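Side-chain contacts in FAD-binding oxidoreductase (Gulosibacter chungangensis, PDB 7PBG), which oxidises 4-ethylphenol and probably related 4-alkylphenols, dehydrogenating the alkyl chain to give vinyl products, with a covalently bound FAD: residues G62-V67 / I227-G232; L263-R266 / P271-A274; M337-Y342 / A348-N353. One frame throughout, in Å; residues are numbered along the deposited sequence.

Contact 1 (G62-V67 / I227-G232); sequences GSTEDV and ICTRMG. With FAD (flavin-adenine dinucleotide), chain C.
V67 and I227 meet methyl to methyl in the tightly packed part of this contact. V67 CG1 lies 3.8 Å from I227 CG2 and also touches I227 CD1, so one valine methyl reaches both branches of the isoleucine. It stands trans to the V67 backbone N (chi1 178°), a setting that carries it from the helix to the strand. I227 CG2 also approaches the cofactor, 3.9 Å from FAD N1A. I227 therefore touches both the helix and the adenine.

T64 and T229 form the second meeting point, with side chains crossing at about a right angle. T64 OG1 is 3.3 Å from T229 OG1. Both hydroxyls are hydrogen-bonded to E183 OE1, so they share one carboxylate oxygen as partner, which fits their closeness. Between the two meeting points the packing is looser, with V67 CG2 4.3 Å from T229 CG2.

The solvent side is different. E65 is exposed and takes no part. S63 is the N-cap of the helix, and its OG accepts from D66 N at 3.1 Å. D66 OD2 in turn receives G62 N at 2.8 Å, so the turn before the helix carries two side-chain-to-backbone bonds.

C228 points away from the helix, and its backbone reads the adenine. C228 N donates to FAD N1A at 3.0 Å, while FAD N6A donates to C228 O. Segment 62-67 belongs to the PCMH-type FAD-binding domain, and here it backs the strand that pairs with the adenine.

The start of helix 64-77 thus rests on strands 179-186 and 226-237 of a larger antiparallel sheet. T64 and V67 both touch V185 of the first strand, and T64 also meets V191 of strand 191-193. C228 and M231 pack on M159 of helix 158-163.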
ATOM      1  N   GLY A  62      16.943   6.680  24.290  1.00 19.20           N
ATOM      2  CA  GLY A  62      17.487   7.940  23.759  1.00 20.46           C
ATOM      3  C   GLY A  62      17.860   7.850  22.295  1.00 21.26           C
ATOM      4  O   GLY A  62      18.177   8.912  21.720  1.00 22.89           O
ATOM      5  N   SER A  63      17.815   6.653  21.696  1.00 21.05           N
ATOM      6  CA  SER A  63      18.425   6.357  20.373  1.00 21.17           C
ATOM      7  C   SER A  63      18.029   4.957  19.916  1.00 18.89           C
ATOM      8  O   SER A  63      17.669   4.120  20.760  1.00 20.00           O
ATOM      9  CB  SER A  63      19.903   6.467  20.393  1.00 19.23           C
ATOM     10  OG  SER A  63      20.446   5.386  21.130  1.00 20.98           O
ATOM     11  N   THR A  64      18.158   4.689  18.630  1.00 19.35           N
ATOM     12  CA  THR A  64      18.008   3.329  18.068  1.00 17.64           C
ATOM     13  C   THR A  64      18.939   2.365  18.852  1.00 19.48           C
ATOM     14  O   THR A  64      18.502   1.242  19.196  1.00 20.44           O
ATOM     15  CB  THR A  64      18.349   3.334  16.582  1.00 16.46           C
ATOM     16  OG1 THR A  64      17.467   4.289  15.969  1.00 18.94           O
ATOM     17  CG2 THR A  64      18.152   1.952  15.970  1.00 16.74           C
ATOM     18  N   GLU A  65      20.181   2.779  19.130  1.00 20.48           N
ATOM     19  CA  GLU A  65      21.124   1.871  19.836  1.00 22.47           C
ATOM     20  C   GLU A  65      20.536   1.475  21.199  1.00 22.84           C
ATOM     21  O   GLU A  65      20.679   0.291  21.610  1.00 23.03           O
ATOM     22  CB  GLU A  65      22.492   2.529  19.994  1.00 26.05           C
ATOM     23  CG  GLU A  65      23.521   1.579  20.581  1.00 32.95           C
ATOM     24  CD  GLU A  65      24.950   2.108  20.565  1.00 40.01           C
ATOM     25  OE1 GLU A  65      25.169   3.229  20.055  1.00 45.56           O
ATOM     26  OE2 GLU A  65      25.843   1.387  21.044  1.00 49.39           O
ATOM     27  N   ASP A  66      19.983   2.435  21.930  1.00 20.46           N
ATOM     28  CA  ASP A  66      19.359   2.159  23.257  1.00 20.65           C
ATOM     29  C   ASP A  66      18.268   1.102  23.037  1.00 19.76           C
ATOM     30  O   ASP A  66      18.194   0.127  23.768  1.00 19.88           O
ATOM     31  CB  ASP A  66      18.742   3.387  23.905  1.00 21.19           C
ATOM     32  CG  ASP A  66      19.744   4.328  24.560  1.00 23.12           C
ATOM     33  OD1 ASP A  66      20.961   4.049  24.509  1.00 23.86           O
ATOM     34  OD2 ASP A  66      19.287   5.318  25.142  1.00 23.32           O
ATOM     35  N   VAL A  67      17.384   1.327  22.082  1.00 18.36           N
ATOM     36  CA  VAL A  67      16.331   0.311  21.760  1.00 19.88           C
ATOM     37  C   VAL A  67      16.970  -1.063  21.517  1.00 21.62           C
ATOM     38  O   VAL A  67      16.471  -2.092  22.065  1.00 21.38           O
ATOM     39  CB  VAL A  67      15.431   0.766  20.595  1.00 19.17           C
ATOM     40  CG1 VAL A  67      14.417  -0.317  20.262  1.00 19.75           C
ATOM     41  CG2 VAL A  67      14.713   2.031  20.945  1.00 18.36           C
ATOM     42  N   ILE A 227      10.264  -2.714  16.446  1.00 17.89           N
ATOM     43  CA  ILE A 227      10.168  -1.367  17.071  1.00 17.51           C
ATOM     44  C   ILE A 227      10.670  -0.314  16.077  1.00 17.07           C
ATOM     45  O   ILE A 227      11.835  -0.304  15.714  1.00 17.59           O
ATOM     46  CB  ILE A 227      10.881  -1.352  18.420  1.00 18.60           C
ATOM     47  CG1 ILE A 227      10.376  -2.470  19.327  1.00 21.95           C
ATOM     48  CG2 ILE A 227      10.789   0.037  19.040  1.00 18.89           C
ATOM     49  CD1 ILE A 227      11.172  -2.601  20.619  1.00 23.76           C
ATOM     50  N   CYS A 228       9.784   0.567  15.619  1.00 16.81           N
ATOM     51  CA  CYS A 228      10.124   1.587  14.630  1.00 17.22           C
ATOM     52  C   CYS A 228      10.828   2.792  15.320  1.00 15.96           C
ATOM     53  O   CYS A 228      10.368   3.247  16.381  1.00 17.99           O
ATOM     54  CB  CYS A 228       8.882   2.084  13.957  1.00 18.17           C
ATOM     55  SG  CYS A 228       9.268   3.222  12.607  1.00 19.55           S
ATOM     56  N   THR A 229      11.971   3.192  14.778  1.00 18.32           N
ATOM     57  CA  THR A 229      12.775   4.314  15.333  1.00 17.57           C
ATOM     58  C   THR A 229      12.786   5.491  14.362  1.00 16.81           C
ATOM     59  O   THR A 229      13.278   6.575  14.728  1.00 18.28           O
ATOM     60  CB  THR A 229      14.166   3.786  15.669  1.00 20.57           C
ATOM     61  OG1 THR A 229      14.740   3.268  14.464  1.00 21.34           O
ATOM     62  CG2 THR A 229      14.094   2.710  16.729  1.00 20.02           C
ATOM     63  N   ARG A 230      12.286   5.316  13.162  1.00 18.13           N
ATOM     64  CA  ARG A 230      12.317   6.401  12.132  1.00 16.91           C
ATOM     65  C   ARG A 230      11.309   6.046  11.068  1.00 16.86           C
ATOM     66  O   ARG A 230      11.207   4.828  10.697  1.00 18.01           O
ATOM     67  CB  ARG A 230      13.736   6.551  11.561  1.00 17.74           C
ATOM     68  CG  ARG A 230      13.870   7.799  10.692  1.00 18.29           C
ATOM     69  CD  ARG A 230      15.076   7.806   9.783  1.00 20.43           C
ATOM     70  NE  ARG A 230      16.289   7.786  10.572  1.00 21.76           N
ATOM     71  CZ  ARG A 230      17.440   8.312  10.231  1.00 26.27           C
ATOM     72  NH1 ARG A 230      17.583   8.931   9.068  1.00 24.42           N
ATOM     73  NH2 ARG A 230      18.436   8.240  11.094  1.00 24.30           N
ATOM     74  N   MET A 231      10.590   7.036  10.526  1.00 19.14           N
ATOM     75  CA  MET A 231       9.571   6.776   9.504  1.00 18.59           C
ATOM     76  C   MET A 231       9.477   7.972   8.562  1.00 18.00           C
ATOM     77  O   MET A 231       9.483   9.127   9.062  1.00 16.38           O
ATOM     78  CB  MET A 231       8.197   6.538  10.117  1.00 18.39           C
ATOM     79  CG  MET A 231       7.141   6.145   9.093  1.00 20.97           C
ATOM     80  SD  MET A 231       5.522   6.010   9.849  1.00 19.88           S
ATOM     81  CE  MET A 231       5.648   4.296  10.350  1.00 21.69           C
ATOM     82  N   GLY A 232       9.477   7.696   7.255  1.00 17.23           N
ATOM     83  CA  GLY A 232       9.164   8.759   6.290  1.00 15.41           C
ATOM     84  C   GLY A 232       7.662   8.895   6.149  1.00 17.39           C
ATOM     85  O   GLY A 232       6.938   7.855   6.142  1.00 16.64           O
TER
HETATM   86  PA  FAD C 601       0.903   5.219  19.949  1.00 17.83           P
HETATM   87  O1A FAD C 601       0.069   4.978  21.165  1.00 19.12           O
HETATM   88  O2A FAD C 601       2.311   5.732  20.130  1.00 18.25           O
HETATM   89  O5B FAD C 601       0.985   3.873  19.147  1.00 16.85           O
HETATM   90  C5B FAD C 601      -0.159   3.060  18.926  1.00 16.90           C
HETATM   91  C4B FAD C 601       0.314   1.634  18.781  1.00 18.48           C
HETATM   92  O4B FAD C 601       1.155   1.489  17.600  1.00 18.57           O
HETATM   93  C3B FAD C 601       1.188   1.094  19.925  1.00 18.55           C
HETATM   94  O3B FAD C 601       0.392   0.646  21.020  1.00 20.59           O
HETATM   95  C2B FAD C 601       2.027   0.017  19.219  1.00 17.53           C
HETATM   96  O2B FAD C 601       1.263  -1.169  19.105  1.00 19.38           O
HETATM   97  C1B FAD C 601       2.283   0.673  17.866  1.00 18.00           C
HETATM   98  N9A FAD C 601       3.462   1.496  17.810  1.00 19.11           N
HETATM   99  C8A FAD C 601       3.498   2.851  17.919  1.00 18.78           C
HETATM  100  N7A FAD C 601       4.705   3.321  17.806  1.00 19.27           N
HETATM  101  C5A FAD C 601       5.514   2.217  17.679  1.00 17.77           C
HETATM  102  C6A FAD C 601       6.890   2.081  17.473  1.00 18.35           C
HETATM  103  N6A FAD C 601       7.735   3.119  17.461  1.00 18.32           N
HETATM  104  N1A FAD C 601       7.373   0.822  17.367  1.00 20.84           N
HETATM  105  C2A FAD C 601       6.500  -0.218  17.386  1.00 20.42           C
HETATM  106  N3A FAD C 601       5.182  -0.202  17.538  1.00 20.79           N
HETATM  107  C4A FAD C 601       4.748   1.067  17.683  1.00 18.14           C
HETATM  108  N1  FAD C 601      -7.453   7.730  15.515  1.00 17.95           N
HETATM  109  C2  FAD C 601      -7.324   7.940  14.217  1.00 15.61           C
HETATM  110  O2  FAD C 601      -6.527   7.253  13.527  1.00 16.24           O
HETATM  111  N3  FAD C 601      -7.969   8.948  13.600  1.00 17.11           N
HETATM  112  C4  FAD C 601      -8.861   9.756  14.245  1.00 19.16           C
HETATM  113  O4  FAD C 601      -9.373  10.718  13.640  1.00 23.78           O
HETATM  114  C4X FAD C 601      -9.065   9.544  15.596  1.00 20.22           C
HETATM  115  N5  FAD C 601      -9.931  10.307  16.208  1.00 21.11           N
HETATM  116  C5X FAD C 601     -10.104  10.082  17.552  1.00 19.81           C
HETATM  117  C6  FAD C 601     -11.009  10.904  18.238  1.00 20.38           C
HETATM  118  C7  FAD C 601     -11.206  10.790  19.600  1.00 19.88           C
HETATM  119  C7M FAD C 601     -12.183  11.715  20.297  1.00 20.17           C
HETATM  120  C8  FAD C 601     -10.462   9.823  20.309  1.00 19.02           C
HETATM  121  C8M FAD C 601     -10.642   9.661  21.787  1.00 21.45           C
HETATM  122  C9  FAD C 601      -9.594   8.985  19.639  1.00 19.25           C
HETATM  123  C9A FAD C 601      -9.375   9.096  18.254  1.00 17.27           C
HETATM  124  N10 FAD C 601      -8.463   8.308  17.558  1.00 19.66           N
HETATM  125  C10 FAD C 601      -8.269   8.516  16.201  1.00 18.36           C
HETATM  126  C1' FAD C 601      -7.601   7.310  18.244  1.00 17.57           C
HETATM  127  C2' FAD C 601      -6.264   7.890  18.731  1.00 19.28           C
HETATM  128  O2' FAD C 601      -6.454   9.205  19.356  1.00 21.73           O
HETATM  129  C3' FAD C 601      -5.202   8.108  17.633  1.00 18.67           C
HETATM  130  O3' FAD C 601      -5.174   7.006  16.759  1.00 18.55           O
HETATM  131  C4' FAD C 601      -3.775   8.370  18.133  1.00 18.94           C
HETATM  132  O4' FAD C 601      -3.026   9.079  17.134  1.00 22.16           O
HETATM  133  C5' FAD C 601      -3.078   7.084  18.487  1.00 16.78           C
HETATM  134  O5' FAD C 601      -2.128   7.266  19.546  1.00 19.89           O
HETATM  135  P   FAD C 601      -0.596   7.598  19.244  1.00 19.61           P
HETATM  136  O1P FAD C 601       0.001   8.205  20.479  1.00 19.52           O
HETATM  137  O2P FAD C 601      -0.578   8.399  17.981  1.00 19.17           O
HETATM  138  O3P FAD C 601       0.067   6.171  18.963  1.00 18.08           O

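Contact 2 (L263-R266 / P271-A274); sequences LPLR and PLQA
R266 and L272 bring the two backbones together at the C-terminal end of helix 255-266, with their CA atoms 4.7 Å apart. L272 N donates to L265 O at 3.0 Å, in a fairly straight bond (162°), where the chain turns back on its way to strand 277-280. P271 N is also near L265 O, but a proline nitrogen has no hydrogen to give. The peptide bond before P271 is cis.

L265 CB packs against L272 CD1 at 3.6 Å. L265 CD2 reaches P271 CG at 3.8 Å. The R266 chain bends at chi2 (63°) and carries its guanidinium to the loop. There R266 NH1 donates to L272 O at 3.0 Å, with that oxygen in the guanidinium plane. A274 C lies over one face. R266 NH2 holds a water at 2.9 Å, and R266 NE is bonded to G434 O. A leucine here has no guanidinium, so L272 O and G434 O would probably be left without their mates and loop 271-274 held less firmly.

L263 packs on K120 of the second subunit. Helix 328-342 packs against both segments: A341 meets L265, Y334 meets P271 and Y342 meets L272. Q273 NE2 bonds to Y325 O of strand 318-326.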
ATOM      1  N   LEU A 263     -21.341   8.052  -2.173  1.00 18.34           N
ATOM      2  CA  LEU A 263     -20.502   7.030  -2.817  1.00 19.68           C
ATOM      3  C   LEU A 263     -20.132   7.503  -4.226  1.00 18.27           C
ATOM      4  O   LEU A 263     -18.959   7.523  -4.560  1.00 19.23           O
ATOM      5  CB  LEU A 263     -21.255   5.696  -2.849  1.00 19.75           C
ATOM      6  CG  LEU A 263     -20.554   4.599  -3.632  1.00 20.72           C
ATOM      7  CD1 LEU A 263     -19.218   4.246  -3.020  1.00 20.61           C
ATOM      8  CD2 LEU A 263     -21.449   3.390  -3.719  1.00 21.76           C
ATOM      9  N   PRO A 264     -21.086   7.799  -5.136  1.00 18.33           N
ATOM     10  CA  PRO A 264     -20.720   8.108  -6.519  1.00 21.47           C
ATOM     11  C   PRO A 264     -19.931   9.421  -6.651  1.00 21.90           C
ATOM     12  O   PRO A 264     -19.239   9.552  -7.662  1.00 21.37           O
ATOM     13  CB  PRO A 264     -22.061   8.170  -7.265  1.00 21.75           C
ATOM     14  CG  PRO A 264     -23.056   8.471  -6.170  1.00 21.64           C
ATOM     15  CD  PRO A 264     -22.543   7.672  -4.996  1.00 20.51           C
ATOM     16  N   LEU A 265     -20.045  10.321  -5.661  1.00 21.08           N
ATOM     17  CA  LEU A 265     -19.279  11.580  -5.639  1.00 19.29           C
ATOM     18  C   LEU A 265     -17.845  11.378  -5.160  1.00 20.97           C
ATOM     19  O   LEU A 265     -17.026  12.262  -5.389  1.00 19.67           O
ATOM     20  CB  LEU A 265     -19.957  12.595  -4.731  1.00 20.62           C
ATOM     21  CG  LEU A 265     -21.349  13.023  -5.179  1.00 22.54           C
ATOM     22  CD1 LEU A 265     -21.968  13.841  -4.080  1.00 22.66           C
ATOM     23  CD2 LEU A 265     -21.308  13.746  -6.534  1.00 24.96           C
ATOM     24  N   ARG A 266     -17.587  10.299  -4.425  1.00 18.28           N
ATOM     25  CA  ARG A 266     -16.276  10.005  -3.826  1.00 16.72           C
ATOM     26  C   ARG A 266     -15.485   8.968  -4.634  1.00 16.29           C
ATOM     27  O   ARG A 266     -14.259   9.028  -4.634  1.00 16.94           O
ATOM     28  CB  ARG A 266     -16.516   9.471  -2.416  1.00 17.47           C
ATOM     29  CG  ARG A 266     -15.242   8.999  -1.734  1.00 19.22           C
ATOM     30  CD  ARG A 266     -14.282  10.186  -1.549  1.00 18.78           C
ATOM     31  NE  ARG A 266     -13.053   9.632  -1.008  1.00 20.86           N
ATOM     32  CZ  ARG A 266     -11.831  10.069  -1.269  1.00 20.79           C
ATOM     33  NH1 ARG A 266     -11.645  11.051  -2.139  1.00 21.47           N
ATOM     34  NH2 ARG A 266     -10.790   9.418  -0.775  1.00 21.23           N
ATOM     35  N   PRO A 271     -16.287  14.815  -7.300  1.00 20.71           N
ATOM     36  CA  PRO A 271     -15.855  16.041  -6.598  1.00 20.41           C
ATOM     37  C   PRO A 271     -15.536  15.938  -5.105  1.00 20.02           C
ATOM     38  O   PRO A 271     -15.026  16.860  -4.535  1.00 20.33           O
ATOM     39  CB  PRO A 271     -17.113  16.906  -6.740  1.00 19.74           C
ATOM     40  CG  PRO A 271     -18.223  15.921  -6.644  1.00 20.52           C
ATOM     41  CD  PRO A 271     -17.732  14.814  -7.532  1.00 21.40           C
ATOM     42  N   LEU A 272     -15.695  14.767  -4.495  1.00 18.86           N
ATOM     43  CA  LEU A 272     -15.256  14.566  -3.111  1.00 19.67           C
ATOM     44  C   LEU A 272     -13.801  14.090  -3.185  1.00 20.83           C
ATOM     45  O   LEU A 272     -13.548  12.892  -3.485  1.00 21.81           O
ATOM     46  CB  LEU A 272     -16.193  13.600  -2.377  1.00 19.02           C
ATOM     47  CG  LEU A 272     -17.600  14.106  -2.032  1.00 19.79           C
ATOM     48  CD1 LEU A 272     -18.457  12.979  -1.466  1.00 18.01           C
ATOM     49  CD2 LEU A 272     -17.530  15.268  -1.036  1.00 19.52           C
ATOM     50  N   GLN A 273     -12.882  15.047  -3.018  1.00 18.62           N
ATOM     51  CA  GLN A 273     -11.422  14.824  -3.179  1.00 20.06           C
ATOM     52  C   GLN A 273     -10.822  14.220  -1.921  1.00 19.87           C
ATOM     53  O   GLN A 273      -9.745  13.555  -2.020  1.00 21.32           O
ATOM     54  CB  GLN A 273     -10.770  16.163  -3.477  1.00 20.45           C
ATOM     55  CG  GLN A 273     -11.215  16.744  -4.802  1.00 20.48           C
ATOM     56  CD  GLN A 273     -10.776  18.190  -4.824  1.00 19.36           C
ATOM     57  OE1 GLN A 273     -11.438  19.031  -4.230  1.00 19.63           O
ATOM     58  NE2 GLN A 273      -9.761  18.503  -5.646  1.00 22.20           N
ATOM     59  N   ALA A 274     -11.480  14.439  -0.794  1.00 20.49           N
ATOM     60  CA  ALA A 274     -11.190  13.727   0.459  1.00 21.35           C
ATOM     61  C   ALA A 274     -12.480  13.061   0.911  1.00 20.88           C
ATOM     62  O   ALA A 274     -13.559  13.565   0.616  1.00 19.93           O
ATOM     63  CB  ALA A 274     -10.627  14.715   1.467  1.00 20.71           C
TER
HETATM   64  O   HOH W   1      -8.168  10.549  -1.195  1.00 38.09           O

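Contact 3 (M337-Y342 / A348-N353); sequences MIRDAY and ARFETN
R339 and F350 each hold CG trans to their own backbone N (chi1 -174° for F350), and this brings the arginine stem over the phenylalanine ring. From CG to NE the R339 chain is extended, so it crosses the ring obliquely and leaves past F350 CD2.

The main touch is a CH-pi contact. R339 CG sits over one face of the F350 ring, 3.9 Å from the ring centroid and 25° off the normal. It is shifted toward the rim, and R339 CG to F350 CG is 3.6 Å. The guanidinium is not laid flat on the ring, since the two planes are 78° apart. The aliphatic stem makes the contact, and the charged end lies beyond it.

I338 adds a second touch from the buried side of the helix. Its CG2 is 4.0 Å from F350 CE1 and approaches the ring obliquely. The two side chains cross at about a right angle. Near the loop, A348 CB packs 3.5 Å from Y342 O. The Y342 hydroxyl reaches further inward and is hydrogen-bonded to T262 OG1.

R349 and E351 point away from the helix. R349 NH1 and E351 OE2 form a salt bridge of 2.8 Å, with the carboxylate oxygen in the guanidinium plane. It links two residues on the same face of the strand.

Strand 349-352 is an outermost strand of its sheet within this chain and pairs with strand 241-249. Leaving aside helices 281-288 and 303-313, inserted between the two middle strands, the order of elements from strand 241-249 to strand 349-352 is beta-alpha-beta-beta-alpha-beta. These four strands form one half of an eight-stranded antiparallel sheet, in the 4-1-3-2 order consistent with a ferredoxin-like unit. This contact packs the second helix of that unit on its last strand.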
ATOM      1  N   MET A 337     -21.325  20.819  -7.711  1.00 21.04           N
ATOM      2  CA  MET A 337     -21.765  19.399  -7.869  1.00 20.73           C
ATOM      3  C   MET A 337     -22.228  18.821  -6.522  1.00 20.77           C
ATOM      4  O   MET A 337     -23.254  18.147  -6.450  1.00 19.65           O
ATOM      5  CB  MET A 337     -20.629  18.510  -8.377  1.00 22.73           C
ATOM      6  CG  MET A 337     -20.213  18.856  -9.798  1.00 28.22           C
ATOM      7  SD  MET A 337     -18.726  17.901 -10.200  1.00 31.93           S
ATOM      8  CE  MET A 337     -18.211  18.719 -11.701  1.00 33.64           C
ATOM      9  N   ILE A 338     -21.465  19.066  -5.483  1.00 20.10           N
ATOM     10  CA  ILE A 338     -21.738  18.504  -4.136  1.00 20.89           C
ATOM     11  C   ILE A 338     -23.040  19.137  -3.635  1.00 20.90           C
ATOM     12  O   ILE A 338     -23.913  18.411  -3.163  1.00 19.93           O
ATOM     13  CB  ILE A 338     -20.527  18.797  -3.230  1.00 20.12           C
ATOM     14  CG1 ILE A 338     -19.303  17.973  -3.652  1.00 19.91           C
ATOM     15  CG2 ILE A 338     -20.895  18.590  -1.763  1.00 19.80           C
ATOM     16  CD1 ILE A 338     -18.011  18.489  -3.027  1.00 20.06           C
ATOM     17  N   ARG A 339     -23.106  20.471  -3.589  1.00 19.34           N
ATOM     18  CA  ARG A 339     -24.312  21.184  -3.098  1.00 22.49           C
ATOM     19  C   ARG A 339     -25.532  20.649  -3.861  1.00 22.57           C
ATOM     20  O   ARG A 339     -26.567  20.300  -3.225  1.00 21.82           O
ATOM     21  CB  ARG A 339     -24.117  22.684  -3.334  1.00 25.17           C
ATOM     22  CG  ARG A 339     -25.074  23.593  -2.587  1.00 32.61           C
ATOM     23  CD  ARG A 339     -24.895  25.032  -3.069  1.00 34.12           C
ATOM     24  NE  ARG A 339     -25.773  25.894  -2.297  1.00 44.97           N
ATOM     25  CZ  ARG A 339     -27.019  26.242  -2.627  1.00 49.90           C
ATOM     26  NH1 ARG A 339     -27.580  25.825  -3.751  1.00 50.80           N
ATOM     27  NH2 ARG A 339     -27.712  27.008  -1.800  1.00 57.02           N
ATOM     28  N   ASP A 340     -25.451  20.582  -5.189  1.00 20.99           N
ATOM     29  CA  ASP A 340     -26.623  20.192  -6.020  1.00 24.82           C
ATOM     30  C   ASP A 340     -27.065  18.777  -5.671  1.00 22.41           C
ATOM     31  O   ASP A 340     -28.301  18.528  -5.637  1.00 22.73           O
ATOM     32  CB  ASP A 340     -26.319  20.263  -7.506  1.00 25.30           C
ATOM     33  CG  ASP A 340     -26.271  21.674  -8.057  1.00 30.11           C
ATOM     34  OD1 ASP A 340     -25.929  21.785  -9.240  1.00 38.15           O
ATOM     35  OD2 ASP A 340     -26.531  22.636  -7.302  1.00 34.35           O
ATOM     36  N   ALA A 341     -26.119  17.903  -5.383  1.00 20.99           N
ATOM     37  CA  ALA A 341     -26.418  16.495  -5.055  1.00 21.26           C
ATOM     38  C   ALA A 341     -27.156  16.379  -3.714  1.00 20.37           C
ATOM     39  O   ALA A 341     -28.234  15.764  -3.661  1.00 20.78           O
ATOM     40  CB  ALA A 341     -25.169  15.634  -5.054  1.00 19.58           C
ATOM     41  N   TYR A 342     -26.602  16.944  -2.651  1.00 20.04           N
ATOM     42  CA  TYR A 342     -27.067  16.725  -1.279  1.00 19.35           C
ATOM     43  C   TYR A 342     -28.341  17.535  -1.017  1.00 16.77           C
ATOM     44  O   TYR A 342     -29.150  17.128  -0.179  1.00 19.00           O
ATOM     45  CB  TYR A 342     -25.944  17.035  -0.309  1.00 19.90           C
ATOM     46  CG  TYR A 342     -24.855  15.999  -0.228  1.00 18.69           C
ATOM     47  CD1 TYR A 342     -25.084  14.820   0.457  1.00 18.87           C
ATOM     48  CD2 TYR A 342     -23.611  16.223  -0.790  1.00 17.58           C
ATOM     49  CE1 TYR A 342     -24.083  13.868   0.596  1.00 18.31           C
ATOM     50  CE2 TYR A 342     -22.585  15.302  -0.646  1.00 18.57           C
ATOM     51  CZ  TYR A 342     -22.821  14.145   0.074  1.00 18.88           C
ATOM     52  OH  TYR A 342     -21.742  13.338   0.159  1.00 18.76           O
ATOM     53  N   ALA A 348     -32.307  19.495   3.596  1.00 20.92           N
ATOM     54  CA  ALA A 348     -30.833  19.661   3.689  1.00 20.81           C
ATOM     55  C   ALA A 348     -30.483  21.134   3.541  1.00 18.72           C
ATOM     56  O   ALA A 348     -31.169  21.865   2.808  1.00 20.61           O
ATOM     57  CB  ALA A 348     -30.096  18.863   2.651  1.00 21.83           C
ATOM     58  N   ARG A 349     -29.445  21.546   4.240  1.00 18.79           N
ATOM     59  CA  ARG A 349     -28.883  22.924   4.215  1.00 19.42           C
ATOM     60  C   ARG A 349     -27.359  22.836   4.054  1.00 18.62           C
ATOM     61  O   ARG A 349     -26.700  22.035   4.725  1.00 17.59           O
ATOM     62  CB  ARG A 349     -29.244  23.721   5.463  1.00 20.10           C
ATOM     63  CG  ARG A 349     -28.728  25.153   5.418  1.00 21.21           C
ATOM     64  CD  ARG A 349     -29.363  26.011   6.488  1.00 21.09           C
ATOM     65  NE  ARG A 349     -29.133  25.464   7.806  1.00 22.21           N
ATOM     66  CZ  ARG A 349     -28.032  25.648   8.541  1.00 23.48           C
ATOM     67  NH1 ARG A 349     -27.044  26.374   8.083  1.00 22.73           N
ATOM     68  NH2 ARG A 349     -27.914  25.081   9.737  1.00 26.90           N
ATOM     69  N   PHE A 350     -26.825  23.641   3.155  1.00 18.34           N
ATOM     70  CA  PHE A 350     -25.400  23.616   2.781  1.00 18.64           C
ATOM     71  C   PHE A 350     -24.749  24.929   3.234  1.00 20.00           C
ATOM     72  O   PHE A 350     -25.298  26.003   2.957  1.00 21.04           O
ATOM     73  CB  PHE A 350     -25.271  23.407   1.274  1.00 20.16           C
ATOM     74  CG  PHE A 350     -23.875  23.224   0.773  1.00 20.23           C
ATOM     75  CD1 PHE A 350     -23.299  21.957   0.731  1.00 20.34           C
ATOM     76  CD2 PHE A 350     -23.113  24.313   0.378  1.00 21.48           C
ATOM     77  CE1 PHE A 350     -22.004  21.790   0.279  1.00 19.85           C
ATOM     78  CE2 PHE A 350     -21.842  24.135  -0.147  1.00 22.05           C
ATOM     79  CZ  PHE A 350     -21.289  22.881  -0.191  1.00 20.71           C
ATOM     80  N   GLU A 351     -23.563  24.838   3.794  1.00 19.53           N
ATOM     81  CA  GLU A 351     -22.745  26.040   4.155  1.00 17.89           C
ATOM     82  C   GLU A 351     -21.288  25.752   3.800  1.00 21.91           C
ATOM     83  O   GLU A 351     -20.869  24.604   3.841  1.00 20.86           O
ATOM     84  CB  GLU A 351     -22.854  26.381   5.635  1.00 18.31           C
ATOM     85  CG  GLU A 351     -24.248  26.614   6.182  1.00 20.56           C
ATOM     86  CD  GLU A 351     -25.000  27.803   5.595  1.00 21.94           C
ATOM     87  OE1 GLU A 351     -24.349  28.702   4.980  1.00 23.72           O
ATOM     88  OE2 GLU A 351     -26.218  27.865   5.819  1.00 24.96           O
ATOM     89  N   THR A 352     -20.511  26.802   3.598  1.00 21.03           N
ATOM     90  CA  THR A 352     -19.052  26.691   3.494  1.00 20.53           C
ATOM     91  C   THR A 352     -18.471  27.519   4.623  1.00 19.56           C
ATOM     92  O   THR A 352     -19.204  28.239   5.262  1.00 20.49           O
ATOM     93  CB  THR A 352     -18.551  27.197   2.137  1.00 21.38           C
ATOM     94  OG1 THR A 352     -18.659  28.615   2.150  1.00 20.99           O
ATOM     95  CG2 THR A 352     -19.306  26.652   0.946  1.00 19.46           C
ATOM     96  N   ASN A 353     -17.169  27.423   4.822  1.00 19.69           N
ATOM     97  CA  ASN A 353     -16.490  28.220   5.869  1.00 18.15           C
ATOM     98  C   ASN A 353     -16.498  29.676   5.469  1.00 19.21           C
ATOM     99  O   ASN A 353     -16.143  30.515   6.352  1.00 21.12           O
ATOM    100  CB  ASN A 353     -15.102  27.697   6.199  1.00 17.91           C
ATOM    101  CG  ASN A 353     -14.177  27.661   5.017  1.00 20.19           C
ATOM    102  OD1 ASN A 353     -14.388  26.865   4.107  1.00 21.06           O
ATOM    103  ND2 ASN A 353     -13.166  28.525   5.028  1.00 19.78           N
TER

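How the contacts relate
The three contacts follow one another along the chain; none nests or crosses. Contact 1 is the long-range one. It closes a span of 159 residues and ties the start of helix 64-77 to strand 226-237, beside the adenine of FAD. Contact 2 closes a short turn after helix 255-266, before strand 277-280. Contact 3 closes another short turn, between helix 328-342 and strand 349-352. Contacts 2 and 3 touch directly, with L265 CD1 3.8 Å from Y342 CE2, and join the two helices of one alpha-beta unit. Contact 1 stands apart, its centre about 38 Å from that of contact 2 and about 46 Å from that of contact 3.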